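Local coordinates for protein endonuclease 2 (Arabidopsis thaliana, PDB 4CXP) that cleaves RNA and single-stranded DNA, and double-stranded DNA less readily, with the help of bound divalent metal ions, leaving 5'-phosphate ends, at residues A13-D18 / A180-I185; E31-E34 / S38-C41; D64-Q69 / A216-A221; V144-R149 / H154-S159; I162-A167 / E234-R239. One frame throughout, in Å; residues are numbered along the deposited sequence. Where two conformers were deposited one is given.

From the N terminus, helix 3-15 runs into interaction 1, where 13-18 meets helix 176-187 and closes a long loop of the S1/P1 nuclease chain. Interaction 2 (31-34 with 38-41) is a short local closure nested inside it. Interaction 3 opens at 64-69 and closes on helix 206-221, so it crosses interaction 1. Interaction 4 (144-149 with 154-159), nested within both, packs a hairpin on helix 153-169. Interaction 5 opens further along that helix and closes on helix 233-262, crossing interactions 1 and 3. Interactions 3, 4 and 5 touch one another, whereas 1 and 2 stand apart from them.

Interaction 1: A13-D18 / A180-I185; sequences AQTRLD and ALKKNI. With NAG (2-acetamido-2-deoxy-beta-D-glucopyranose), chain D.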
# COMPACT_ATOMS: atom_id res chain seq x y z
N ALA A 13 -7.51 -8.51 2.42
CA ALA A 13 -6.63 -9.62 2.16
C ALA A 13 -6.95 -10.83 3.01
O ALA A 13 -6.99 -11.96 2.52
CB ALA A 13 -5.19 -9.23 2.38
N GLN A 14 -7.19 -10.62 4.31
CA GLN A 14 -7.30 -11.78 5.18
C GLN A 14 -8.54 -12.60 4.82
O GLN A 14 -8.53 -13.82 4.91
CB GLN A 14 -7.25 -11.41 6.66
CG GLN A 14 -7.15 -12.64 7.57
CD GLN A 14 -6.78 -12.31 9.01
OE1 GLN A 14 -6.91 -11.16 9.45
NE2 GLN A 14 -6.27 -13.29 9.73
N THR A 15 -9.60 -11.95 4.36
CA THR A 15 -10.81 -12.65 3.96
C THR A 15 -10.70 -13.37 2.61
O THR A 15 -11.57 -14.16 2.28
CB THR A 15 -12.06 -11.74 3.98
OG1 THR A 15 -11.92 -10.71 3.01
CG2 THR A 15 -12.25 -11.15 5.36
N ARG A 16 -9.62 -13.13 1.87
CA ARG A 16 -9.37 -13.76 0.57
C ARG A 16 -8.29 -14.84 0.66
O ARG A 16 -7.88 -15.38 -0.36
CB ARG A 16 -8.98 -12.71 -0.46
CG ARG A 16 -10.10 -11.75 -0.78
CD ARG A 16 -9.66 -10.74 -1.82
NE ARG A 16 -9.46 -11.33 -3.14
CZ ARG A 16 -10.44 -11.62 -3.97
NH1 ARG A 16 -11.70 -11.33 -3.67
NH2 ARG A 16 -10.14 -12.19 -5.12
N LEU A 17 -7.85 -15.20 1.85
CA LEU A 17 -6.84 -16.24 1.99
C LEU A 17 -7.47 -17.61 1.78
O LEU A 17 -8.60 -17.88 2.20
CB LEU A 17 -6.21 -16.18 3.37
CG LEU A 17 -5.45 -14.89 3.68
CD1 LEU A 17 -4.86 -14.96 5.07
CD2 LEU A 17 -4.38 -14.60 2.64
N ASP A 18 -6.70 -18.49 1.17
CA ASP A 18 -7.04 -19.90 1.09
C ASP A 18 -6.70 -20.58 2.41
O ASP A 18 -6.13 -19.97 3.31
CB ASP A 18 -6.44 -20.56 -0.14
CG ASP A 18 -4.94 -20.64 -0.15
OD1 ASP A 18 -4.33 -20.62 0.92
OD2 ASP A 18 -4.36 -20.72 -1.27
N ALA A 180 -17.95 -1.96 1.07
CA ALA A 180 -18.26 -1.48 -0.26
C ALA A 180 -17.20 -1.91 -1.28
O ALA A 180 -17.52 -2.26 -2.42
CB ALA A 180 -18.42 0.03 -0.25
N LEU A 181 -15.94 -1.89 -0.87
CA LEU A 181 -14.86 -2.38 -1.73
C LEU A 181 -15.02 -3.87 -2.01
O LEU A 181 -14.86 -4.31 -3.15
CB LEU A 181 -13.50 -2.07 -1.13
CG LEU A 181 -13.11 -0.61 -1.08
CD1 LEU A 181 -11.94 -0.39 -0.16
CD2 LEU A 181 -12.83 -0.07 -2.47
N LYS A 182 -15.33 -4.66 -0.99
CA LYS A 182 -15.53 -6.09 -1.18
C LYS A 182 -16.69 -6.37 -2.12
O LYS A 182 -16.60 -7.24 -2.99
CB LYS A 182 -15.75 -6.78 0.17
CG LYS A 182 -14.49 -6.86 1.01
CD LYS A 182 -14.75 -7.32 2.43
CE LYS A 182 -15.10 -8.78 2.54
NZ LYS A 182 -15.30 -9.00 4.00
N LYS A 183 -17.78 -5.63 -1.99
CA LYS A 183 -18.89 -5.82 -2.90
C LYS A 183 -18.49 -5.50 -4.34
O LYS A 183 -18.86 -6.23 -5.26
CB LYS A 183 -20.10 -4.99 -2.46
CG LYS A 183 -20.76 -5.58 -1.21
CD LYS A 183 -22.05 -4.88 -0.81
CE LYS A 183 -22.60 -5.47 0.48
NZ LYS A 183 -21.79 -5.09 1.67
N ASN A 184 -17.73 -4.44 -4.54
CA ASN A 184 -17.31 -4.10 -5.89
C ASN A 184 -16.30 -5.08 -6.48
O ASN A 184 -16.33 -5.36 -7.66
CB ASN A 184 -16.80 -2.67 -5.94
CG ASN A 184 -17.92 -1.66 -5.98
OD1 ASN A 184 -19.09 -2.03 -6.01
ND2 ASN A 184 -17.57 -0.38 -5.97
N ILE A 185 -15.43 -5.63 -5.64
CA ILE A 185 -14.52 -6.70 -6.07
C ILE A 185 -15.31 -7.85 -6.69
O ILE A 185 -14.91 -8.41 -7.70
CB ILE A 185 -13.64 -7.14 -4.89
CG1 ILE A 185 -12.54 -6.09 -4.65
CG2 ILE A 185 -13.06 -8.54 -5.11
CD1 ILE A 185 -11.82 -6.23 -3.33
C1 NAG D . -18.60 0.64 -6.08
C2 NAG D . -18.05 2.01 -5.67
C3 NAG D . -19.12 3.07 -5.89
C4 NAG D . -19.63 3.02 -7.32
C5 NAG D . -20.05 1.60 -7.69
C6 NAG D . -20.45 1.45 -9.15
C7 NAG D . -16.35 1.67 -3.97
C8 NAG D . -15.99 1.70 -2.52
N2 NAG D . -17.59 2.01 -4.30
O3 NAG D . -18.59 4.35 -5.58
O4 NAG D . -20.72 3.91 -7.44
O5 NAG D . -18.97 0.71 -7.45
O6 NAG D . -19.39 1.82 -9.99
O7 NAG D . -15.53 1.29 -4.81
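Arg16 lays the end of its side chain beside Ile185, with NH1 3.4 Å from Ile185 CG2 and the guanidinium group oblique to that methyl. The chain is extended at chi2 but bent at chi3 (69°), which turns the charged group across the branch. The methyl offers NH1 packing alone; the charge is met by Glu197, which forms a salt bridge with NH2. At the preceding residue, Thr15 meets Lys182, which lies about one helical turn before Ile185, tip to tip, Thr15 OG1 standing 3.7 Å from Lys182 CE. That hydroxyl is hydrogen-bonded to the carbonyl of Ile12, within its own helix, and thus shows the lysine an oxygen already in use. Lys182 is likewise bent at chi3, which brings its end closer than the direction of its CB would suggest. On another side of 180-185, Asn184 carries an N-linked glycan, whose acetyl methyl C8 rests 3.6 Å from Leu181 CD2 and 3.7 Å from Ala180 CB. The contact joins the C-terminal end of helix 3-15 to helix 176-187; Ile185 and Leu181 also pack on Ile12, while Arg16 and Leu181 touch helix 233-262.

Interaction 2: E31-E34 / S38-C41; sequences ESAE and SSLC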
# COMPACT_ATOMS: atom_id res chain seq x y z
N GLU A 31 -0.22 -13.73 19.78
CA GLU A 31 -1.49 -13.90 20.50
C GLU A 31 -2.22 -12.58 20.66
O GLU A 31 -3.45 -12.54 20.53
CB GLU A 31 -1.24 -14.53 21.88
N SER A 32 -1.47 -11.50 20.89
CA SER A 32 -2.05 -10.18 21.13
C SER A 32 -2.88 -9.66 19.95
O SER A 32 -3.74 -8.80 20.14
CB SER A 32 -0.94 -9.17 21.46
OG SER A 32 0.02 -9.11 20.43
N ALA A 33 -2.62 -10.16 18.75
CA ALA A 33 -3.38 -9.76 17.57
C ALA A 33 -4.79 -10.35 17.51
O ALA A 33 -5.59 -9.92 16.68
CB ALA A 33 -2.63 -10.16 16.31
N GLU A 34 -5.06 -11.36 18.33
CA GLU A 34 -6.38 -11.98 18.38
C GLU A 34 -6.81 -12.47 16.99
O GLU A 34 -7.98 -12.39 16.63
CB GLU A 34 -7.40 -11.03 19.03
CG GLU A 34 -7.00 -10.64 20.45
CD GLU A 34 -8.03 -9.82 21.23
OE1 GLU A 34 -9.23 -9.84 20.87
OE2 GLU A 34 -7.64 -9.17 22.21
N SER A 38 -5.02 -7.27 10.35
CA SER A 38 -5.17 -5.83 10.28
C SER A 38 -4.81 -5.12 11.56
O SER A 38 -4.47 -3.96 11.52
CB SER A 38 -6.56 -5.45 9.80
OG SER A 38 -7.53 -5.56 10.82
N SER A 39 -4.77 -5.81 12.69
CA SER A 39 -4.38 -5.17 13.94
C SER A 39 -2.89 -4.83 13.98
O SER A 39 -2.48 -4.05 14.80
CB SER A 39 -4.75 -6.02 15.13
OG SER A 39 -3.91 -7.14 15.22
N LEU A 40 -2.10 -5.40 13.07
CA LEU A 40 -0.65 -5.19 13.04
C LEU A 40 -0.15 -4.68 11.68
O LEU A 40 1.04 -4.68 11.42
CB LEU A 40 0.07 -6.48 13.39
CG LEU A 40 0.04 -6.81 14.88
CD1 LEU A 40 0.53 -8.23 15.09
CD2 LEU A 40 0.89 -5.83 15.69
N CYS A 41 -1.05 -4.21 10.85
CA CYS A 41 -0.58 -3.80 9.51
C CYS A 41 0.07 -2.41 9.49
O CYS A 41 0.54 -2.02 8.43
CB CYS A 41 -1.65 -3.98 8.42
SG CYS A 41 -1.75 -5.73 7.95
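Ala33 and Ser39, whose CA atoms are 5.9 Å apart, mark the closest approach of two short 3-10 turns in the loop that follows helix 19-28 of this S1/P1 nuclease. In the first turn Glu34 N donates to Glu31 O at 3.0 Å; in the second, the bond from Cys41 N to Ser38 O is weak. Between the turns the chain doubles back, starting from Glu34, whose left-handed backbone conformation (phi 55°, psi 37°) ends the first 3-10 segment. No hydrogen bond crosses between the two segments. Ala33 supplies the buried centre of the contact: its methyl points at the second turn and is met by both Ser39 and Leu40. Ser39 OG is set between its own backbone N and carbonyl carbon (chi1 73°), a position from which it faces Ala33 and is also hydrogen-bonded to the carbonyl of Asp36, within the connecting residues. Beyond the turn, Cys41 forms a disulfide with Cys10 of helix 3-15, and its carbonyl accepts a hydrogen bond from His120 ND1, making it a second-shell support for a zinc ligand. Leu40 extends between Ala33 and helix 111-124, where it touches Leu116. Against the alanine methyl come one oxygen and one carbon, Ser39 OG at 3.5 Å from Ala33 CB and Leu40 CD1 at 3.9 Å from the same atom.

Interaction 3: D64-Q69 / A216-A221; sequences DACSYQ and AACDWA
Cys66 and Cys218 are joined by a disulfide, and nearly all of the contact lies in this bond. SG to SG is 2.1 Å, with chi3 at -107°, a left-handed bridge opened somewhat beyond a right angle. Both sulfurs sit anti to their own carbonyl carbons (chi1 -57° at Cys66 and -77° at Cys218), both CB atoms point across, and the bridged CA atoms are 6.0 Å apart. The tight side belongs to the helix: Cys218 is buried, covered further by Tyr133 of strand 131-133, and the carbonyl of Ala65 approaches its SG to 3.7 Å. Cys218 lies within a wider pi-type turn of the helix, where Ala216 O accepts from both Trp220 N and Ala221 N. The loop side is looser. Cys66 is only partly covered, the CB atoms of Ala65 and Ser67 turn away from the helix, and Asp64 and Gln69 are exposed at the two ends of the segment. Tyr68 returns to helix 206-221 at an earlier turn, where its OH is hydrogen-bonded to Asp207. Residues 67-69 probably belong to the substrate-binding surface, so the bridge ties that loop covalently to the helix. With no hydrogen bond between the segments, their direct link rests on the oxidised sulfurs, consistent with a glycoprotein made with a signal sequence.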
# COMPACT_ATOMS: atom_id res chain seq x y z
N ASP A 64 11.79 12.78 -12.21
CA ASP A 64 10.58 13.55 -12.53
C ASP A 64 10.04 13.09 -13.88
O ASP A 64 10.28 13.72 -14.93
CB ASP A 64 10.88 15.06 -12.64
CG ASP A 64 11.13 15.75 -11.31
OD1 ASP A 64 11.32 15.10 -10.25
OD2 ASP A 64 11.16 17.00 -11.34
N ALA A 65 9.35 11.95 -13.87
CA ALA A 65 8.74 11.39 -15.06
C ALA A 65 7.70 10.38 -14.60
O ALA A 65 7.45 10.23 -13.42
CB ALA A 65 9.78 10.79 -15.99
N CYS A 66 7.11 9.65 -15.51
CA CYS A 66 6.02 8.74 -15.18
C CYS A 66 6.41 7.27 -15.27
O CYS A 66 5.55 6.39 -15.33
CB CYS A 66 4.81 9.04 -16.06
SG CYS A 66 4.26 10.76 -15.90
N SER A 67 7.71 7.02 -15.17
CA SER A 67 8.23 5.68 -15.33
C SER A 67 8.90 5.16 -14.07
O SER A 67 9.43 5.91 -13.25
CB SER A 67 9.17 5.63 -16.51
OG SER A 67 10.36 6.24 -16.18
N TYR A 68 8.87 3.84 -13.95
CA TYR A 68 9.57 3.11 -12.91
C TYR A 68 10.30 1.94 -13.55
O TYR A 68 9.72 1.22 -14.36
CB TYR A 68 8.61 2.57 -11.85
CG TYR A 68 9.22 1.49 -11.01
CD1 TYR A 68 10.14 1.79 -10.02
CD2 TYR A 68 8.92 0.15 -11.23
CE1 TYR A 68 10.75 0.79 -9.28
CE2 TYR A 68 9.51 -0.85 -10.48
CZ TYR A 68 10.42 -0.53 -9.50
OH TYR A 68 11.00 -1.52 -8.73
N GLN A 69 11.56 1.75 -13.17
CA GLN A 69 12.33 0.57 -13.53
C GLN A 69 13.11 0.13 -12.31
O GLN A 69 13.80 0.93 -11.69
CB GLN A 69 13.30 0.84 -14.69
CG GLN A 69 12.63 1.28 -15.97
CD GLN A 69 13.59 1.54 -17.11
OE1 GLN A 69 13.25 1.33 -18.29
NE2 GLN A 69 14.77 2.01 -16.79
N ALA A 216 -0.16 6.65 -11.80
CA ALA A 216 -1.22 7.29 -11.01
C ALA A 216 -0.73 8.56 -10.31
O ALA A 216 -1.47 9.53 -10.20
CB ALA A 216 -1.78 6.33 -9.97
N ALA A 217 0.51 8.55 -9.85
CA ALA A 217 1.07 9.75 -9.25
C ALA A 217 1.02 10.89 -10.25
O ALA A 217 0.63 12.02 -9.92
CB ALA A 217 2.48 9.50 -8.75
N CYS A 218 1.43 10.62 -11.50
CA CYS A 218 1.40 11.62 -12.56
C CYS A 218 0.01 12.09 -12.90
O CYS A 218 -0.25 13.29 -13.00
CB CYS A 218 2.04 11.09 -13.84
SG CYS A 218 3.84 11.06 -13.83
N ASP A 219 -0.87 11.14 -13.15
CA ASP A 219 -2.17 11.47 -13.74
C ASP A 219 -3.22 11.90 -12.74
O ASP A 219 -4.19 12.55 -13.11
CB ASP A 219 -2.72 10.27 -14.52
CG ASP A 219 -1.84 9.87 -15.69
OD1 ASP A 219 -1.25 10.75 -16.34
OD2 ASP A 219 -1.77 8.66 -15.97
N TRP A 220 -3.06 11.50 -11.47
CA TRP A 220 -4.05 11.74 -10.45
C TRP A 220 -3.53 12.52 -9.25
O TRP A 220 -4.20 13.43 -8.75
CB TRP A 220 -4.66 10.43 -9.97
CG TRP A 220 -5.51 9.71 -10.95
CD1 TRP A 220 -5.27 8.51 -11.54
CD2 TRP A 220 -6.80 10.12 -11.40
NE1 TRP A 220 -6.32 8.15 -12.34
CE2 TRP A 220 -7.28 9.13 -12.28
CE3 TRP A 220 -7.61 11.23 -11.13
CZ2 TRP A 220 -8.52 9.22 -12.91
CZ3 TRP A 220 -8.86 11.31 -11.76
CH2 TRP A 220 -9.30 10.32 -12.62
N ALA A 221 -2.38 12.15 -8.71
CA ALA A 221 -1.95 12.76 -7.45
C ALA A 221 -1.37 14.15 -7.66
O ALA A 221 -1.85 15.14 -7.11
CB ALA A 221 -0.98 11.85 -6.69

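Interaction 4: V144-R149 / H154-S159; sequences VHWYTR and HHIWDS. With ZN (zinc ion), chain F; SO4 (sulfate ion), chain J.
Ile156 fills the contact with two branches. Its CD1 meets Val144 CG2 at 3.5 Å, while CG2 lies oblique to the Trp146 ring, 3.8 Å from CZ3. Trp146 swings its indole toward the helix with CG anti to the backbone N (chi1 -177°), and NE1 is held by a hydrogen bond to Thr164 OG1; Tyr147 CD1 covers part of one ring face. With Ile156 cut back to an alanine, a gap would probably open between Val144 and the indole, leaving that ring less firmly backed. A type II' turn from Trp146 to Arg149 closes the beta hairpin, and Arg149 NH1 donates to sulfate O2 at 2.8 Å, near the guanidinium plane. On another side of the helix, zinc is bound by His154 NE2 (2.2 Å), both carboxylate oxygens of Asp158 and a water, with His130 also a ligand; Gly138 O fixes His154 ND1. One helix thus turns an apolar side to the hairpin and presents a nitrogen and a carboxylate to the metal from another side.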
# COMPACT_ATOMS: atom_id res chain seq x y z
N VAL A 144 -0.07 22.33 0.73
CA VAL A 144 -1.36 22.78 0.22
C VAL A 144 -2.31 22.90 1.41
O VAL A 144 -1.88 22.86 2.57
CB VAL A 144 -1.89 21.83 -0.89
CG1 VAL A 144 -0.97 21.87 -2.09
CG2 VAL A 144 -2.05 20.40 -0.40
N HIS A 145 -3.60 23.06 1.13
CA HIS A 145 -4.63 22.93 2.14
C HIS A 145 -5.54 21.79 1.73
O HIS A 145 -5.86 21.63 0.54
CB HIS A 145 -5.45 24.21 2.30
CG HIS A 145 -4.81 25.26 3.19
ND1 HIS A 145 -3.69 25.97 2.81
CD2 HIS A 145 -5.11 25.69 4.44
CE1 HIS A 145 -3.35 26.81 3.77
NE2 HIS A 145 -4.19 26.65 4.78
N TRP A 146 -5.94 20.98 2.71
CA TRP A 146 -7.02 20.00 2.56
C TRP A 146 -8.24 20.64 3.20
O TRP A 146 -8.28 20.82 4.42
CB TRP A 146 -6.66 18.68 3.25
CG TRP A 146 -7.72 17.64 3.05
CD1 TRP A 146 -8.54 17.12 4.00
CD2 TRP A 146 -8.07 17.01 1.82
NE1 TRP A 146 -9.39 16.20 3.43
CE2 TRP A 146 -9.11 16.12 2.09
CE3 TRP A 146 -7.62 17.14 0.50
CZ2 TRP A 146 -9.70 15.35 1.11
CZ3 TRP A 146 -8.20 16.36 -0.48
CH2 TRP A 146 -9.23 15.49 -0.17
N TYR A 147 -9.19 21.07 2.38
CA TYR A 147 -10.27 21.93 2.85
C TYR A 147 -9.63 23.11 3.59
O TYR A 147 -8.81 23.80 2.99
CB TYR A 147 -11.34 21.14 3.61
CG TYR A 147 -12.07 20.15 2.71
CD1 TYR A 147 -11.57 18.89 2.47
CD2 TYR A 147 -13.25 20.50 2.08
CE1 TYR A 147 -12.22 18.00 1.62
CE2 TYR A 147 -13.91 19.62 1.25
CZ TYR A 147 -13.39 18.36 1.02
OH TYR A 147 -14.01 17.45 0.20
N THR A 148 -9.96 23.35 4.85
CA THR A 148 -9.47 24.55 5.52
C THR A 148 -8.13 24.38 6.24
O THR A 148 -7.63 25.35 6.80
CB THR A 148 -10.46 25.08 6.55
OG1 THR A 148 -10.46 24.20 7.68
CG2 THR A 148 -11.84 25.24 5.98
N ARG A 149 -7.54 23.19 6.22
CA ARG A 149 -6.36 22.92 7.04
C ARG A 149 -5.12 22.68 6.21
O ARG A 149 -5.17 22.10 5.13
CB ARG A 149 -6.61 21.69 7.90
CG ARG A 149 -7.77 21.84 8.85
CD ARG A 149 -7.52 22.93 9.87
NE ARG A 149 -8.64 23.03 10.77
CZ ARG A 149 -8.73 23.90 11.77
NH1 ARG A 149 -7.75 24.75 12.02
NH2 ARG A 149 -9.82 23.91 12.54
N HIS A 154 1.51 14.35 0.11
CA HIS A 154 1.73 12.98 0.49
C HIS A 154 0.73 12.53 1.57
O HIS A 154 0.12 11.46 1.47
CB HIS A 154 3.17 12.76 0.96
CG HIS A 154 3.47 11.32 1.20
ND1 HIS A 154 4.12 10.53 0.30
CD2 HIS A 154 3.13 10.51 2.23
CE1 HIS A 154 4.18 9.30 0.76
NE2 HIS A 154 3.57 9.25 1.93
N HIS A 155 0.57 13.37 2.58
CA HIS A 155 -0.33 13.08 3.67
C HIS A 155 -1.78 13.00 3.20
O HIS A 155 -2.57 12.21 3.72
CB HIS A 155 -0.16 14.13 4.78
CG HIS A 155 -0.85 13.77 6.06
ND1 HIS A 155 -2.14 14.12 6.38
CD2 HIS A 155 -0.40 13.06 7.12
CE1 HIS A 155 -2.45 13.67 7.58
NE2 HIS A 155 -1.41 13.02 8.05
N ILE A 156 -2.14 13.82 2.24
CA ILE A 156 -3.49 13.77 1.68
C ILE A 156 -3.76 12.38 1.12
O ILE A 156 -4.85 11.84 1.31
CB ILE A 156 -3.68 14.91 0.65
CG1 ILE A 156 -3.83 16.24 1.41
CG2 ILE A 156 -4.86 14.65 -0.26
CD1 ILE A 156 -3.70 17.46 0.55
N TRP A 157 -2.79 11.80 0.41
CA TRP A 157 -2.92 10.46 -0.13
C TRP A 157 -2.79 9.37 0.92
O TRP A 157 -3.51 8.36 0.85
CB TRP A 157 -1.96 10.30 -1.31
CG TRP A 157 -2.51 10.97 -2.53
CD1 TRP A 157 -2.51 12.31 -2.83
CD2 TRP A 157 -3.29 10.33 -3.55
NE1 TRP A 157 -3.21 12.52 -3.99
CE2 TRP A 157 -3.69 11.33 -4.45
CE3 TRP A 157 -3.66 9.01 -3.80
CZ2 TRP A 157 -4.46 11.05 -5.58
CZ3 TRP A 157 -4.40 8.73 -4.92
CH2 TRP A 157 -4.80 9.75 -5.80
N ASP A 158 -1.92 9.54 1.91
CA ASP A 158 -1.83 8.53 2.95
C ASP A 158 -3.12 8.46 3.79
O ASP A 158 -3.52 7.36 4.18
CB ASP A 158 -0.69 8.83 3.95
CG ASP A 158 0.67 8.30 3.54
OD1 ASP A 158 0.80 7.46 2.62
OD2 ASP A 158 1.65 8.71 4.22
N SER A 159 -3.68 9.64 4.09
CA SER A 159 -4.66 9.76 5.15
C SER A 159 -5.87 10.63 4.84
O SER A 159 -6.99 10.23 5.14
CB SER A 159 -3.98 10.31 6.41
OG SER A 159 -3.04 9.39 6.92
ZN ZN F . 3.21 7.57 3.23
S SO4 J . -4.00 24.79 10.31
O1 SO4 J . -2.85 25.65 10.60
O2 SO4 J . -5.15 25.24 11.10
O3 SO4 J . -3.71 23.39 10.65
O4 SO4 J . -4.30 24.86 8.89
O HOH W 1 4.89 8.15 4.32

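Interaction 5: I162-A167 / E234-R239; sequences IETAEA and EYFYSR
Phe236 is the residue of 234-239 that reaches Thr164 and Ala165, and the residues about it build the rest of the turn. Glu234 comes first: its carbonyl accepts from both Ser238 N and Ser238 OG, the latter at 2.8 Å. Next, Tyr235 CD2 lies over the centre of one face of the Arg239 guanidinium group. Phe236 has CG anti to the backbone N (chi1 174°), which sends the ring out to helix 153-169. Thr164 CG2 sits over one face, 4.0 Å from Phe236 CE1, whereas Ala165 CA meets the ring edge and Ala165 CB is 3.9 Å from Phe236 CZ. A serine in its place would probably leave Thr164 CG2 and Ala165 CB without the ring they pack on. Tyr237 sets its ring face over Phe236 CD2. Ser238 OG then receives a bond from Arg239 NH1 (2.9 Å, 160°) in the guanidinium plane. Helix 153-169 is thereby packed on helix 233-262, with Tyr147 and Leu169 also touching Phe236, and Arg239 NE bonding to Trp220 O at the end of helix 206-221.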
# COMPACT_ATOMS: atom_id res chain seq x y z
N ILE A 162 -8.93 9.33 2.62
CA ILE A 162 -9.62 8.21 3.25
C ILE A 162 -10.39 8.66 4.50
O ILE A 162 -11.54 8.27 4.69
CB ILE A 162 -8.62 7.09 3.59
CG1 ILE A 162 -8.05 6.48 2.30
CG2 ILE A 162 -9.29 6.01 4.44
CD1 ILE A 162 -6.85 5.60 2.54
N GLU A 163 -9.77 9.48 5.33
CA GLU A 163 -10.42 9.94 6.55
C GLU A 163 -11.66 10.76 6.25
O GLU A 163 -12.67 10.64 6.95
CB GLU A 163 -9.45 10.77 7.39
CG GLU A 163 -8.37 10.00 8.10
CD GLU A 163 -7.25 10.92 8.63
OE1 GLU A 163 -7.20 12.13 8.28
OE2 GLU A 163 -6.38 10.43 9.35
N THR A 164 -11.59 11.63 5.26
CA THR A 164 -12.72 12.46 4.90
C THR A 164 -13.84 11.60 4.34
O THR A 164 -15.02 11.81 4.64
CB THR A 164 -12.28 13.57 3.94
OG1 THR A 164 -11.27 14.35 4.58
CG2 THR A 164 -13.44 14.44 3.55
N ALA A 165 -13.50 10.61 3.52
CA ALA A 165 -14.51 9.68 3.03
C ALA A 165 -15.16 8.90 4.19
O ALA A 165 -16.39 8.77 4.24
CB ALA A 165 -13.93 8.73 2.01
N GLU A 166 -14.34 8.40 5.11
CA GLU A 166 -14.88 7.62 6.23
C GLU A 166 -15.90 8.43 7.01
O GLU A 166 -16.93 7.90 7.41
CB GLU A 166 -13.73 7.16 7.11
CG GLU A 166 -14.13 6.36 8.34
CD GLU A 166 -12.94 6.06 9.26
OE1 GLU A 166 -11.84 6.63 9.05
OE2 GLU A 166 -13.09 5.29 10.24
N ALA A 167 -15.60 9.71 7.25
CA ALA A 167 -16.51 10.58 7.98
C ALA A 167 -17.73 10.96 7.14
O ALA A 167 -18.86 10.68 7.53
CB ALA A 167 -15.76 11.83 8.43
N GLU A 234 -13.76 19.10 -5.35
CA GLU A 234 -13.47 18.69 -6.72
C GLU A 234 -12.36 17.64 -6.74
O GLU A 234 -12.47 16.61 -7.43
CB GLU A 234 -13.08 19.90 -7.57
CG GLU A 234 -12.80 19.58 -9.02
CD GLU A 234 -12.39 20.82 -9.78
OE1 GLU A 234 -11.20 21.19 -9.72
OE2 GLU A 234 -13.25 21.43 -10.43
N TYR A 235 -11.29 17.89 -6.01
CA TYR A 235 -10.18 16.95 -5.95
C TYR A 235 -10.60 15.66 -5.24
O TYR A 235 -10.28 14.57 -5.69
CB TYR A 235 -8.98 17.60 -5.27
CG TYR A 235 -7.69 16.82 -5.37
CD1 TYR A 235 -7.35 15.83 -4.45
CD2 TYR A 235 -6.79 17.07 -6.40
CE1 TYR A 235 -6.16 15.15 -4.54
CE2 TYR A 235 -5.59 16.38 -6.51
CZ TYR A 235 -5.27 15.44 -5.56
OH TYR A 235 -4.09 14.74 -5.59
N PHE A 236 -11.29 15.79 -4.12
CA PHE A 236 -11.76 14.66 -3.36
C PHE A 236 -12.58 13.70 -4.20
O PHE A 236 -12.27 12.51 -4.27
CB PHE A 236 -12.56 15.17 -2.16
CG PHE A 236 -13.22 14.08 -1.35
CD1 PHE A 236 -12.48 13.24 -0.55
CD2 PHE A 236 -14.59 13.90 -1.41
CE1 PHE A 236 -13.09 12.26 0.20
CE2 PHE A 236 -15.21 12.92 -0.67
CZ PHE A 236 -14.46 12.09 0.14
N TYR A 237 -13.65 14.18 -4.82
CA TYR A 237 -14.54 13.28 -5.54
C TYR A 237 -13.88 12.69 -6.76
O TYR A 237 -14.16 11.55 -7.13
CB TYR A 237 -15.85 13.97 -5.92
CG TYR A 237 -16.75 14.24 -4.75
CD1 TYR A 237 -17.27 13.21 -4.02
CD2 TYR A 237 -17.10 15.53 -4.41
CE1 TYR A 237 -18.12 13.46 -2.95
CE2 TYR A 237 -17.94 15.80 -3.35
CZ TYR A 237 -18.44 14.76 -2.62
OH TYR A 237 -19.29 14.99 -1.56
N SER A 238 -13.00 13.43 -7.41
CA SER A 238 -12.37 12.92 -8.60
C SER A 238 -11.27 11.91 -8.30
O SER A 238 -11.04 11.03 -9.11
CB SER A 238 -11.86 14.03 -9.49
OG SER A 238 -10.90 14.81 -8.86
N ARG A 239 -10.60 12.03 -7.15
CA ARG A 239 -9.52 11.11 -6.79
C ARG A 239 -9.98 9.94 -5.95
O ARG A 239 -9.25 8.96 -5.85
CB ARG A 239 -8.36 11.86 -6.11
CG ARG A 239 -7.39 12.52 -7.06
CD ARG A 239 -8.00 13.53 -8.01
NE ARG A 239 -6.95 14.15 -8.79
CZ ARG A 239 -7.13 15.10 -9.67
NH1 ARG A 239 -8.36 15.50 -9.96
NH2 ARG A 239 -6.08 15.62 -10.27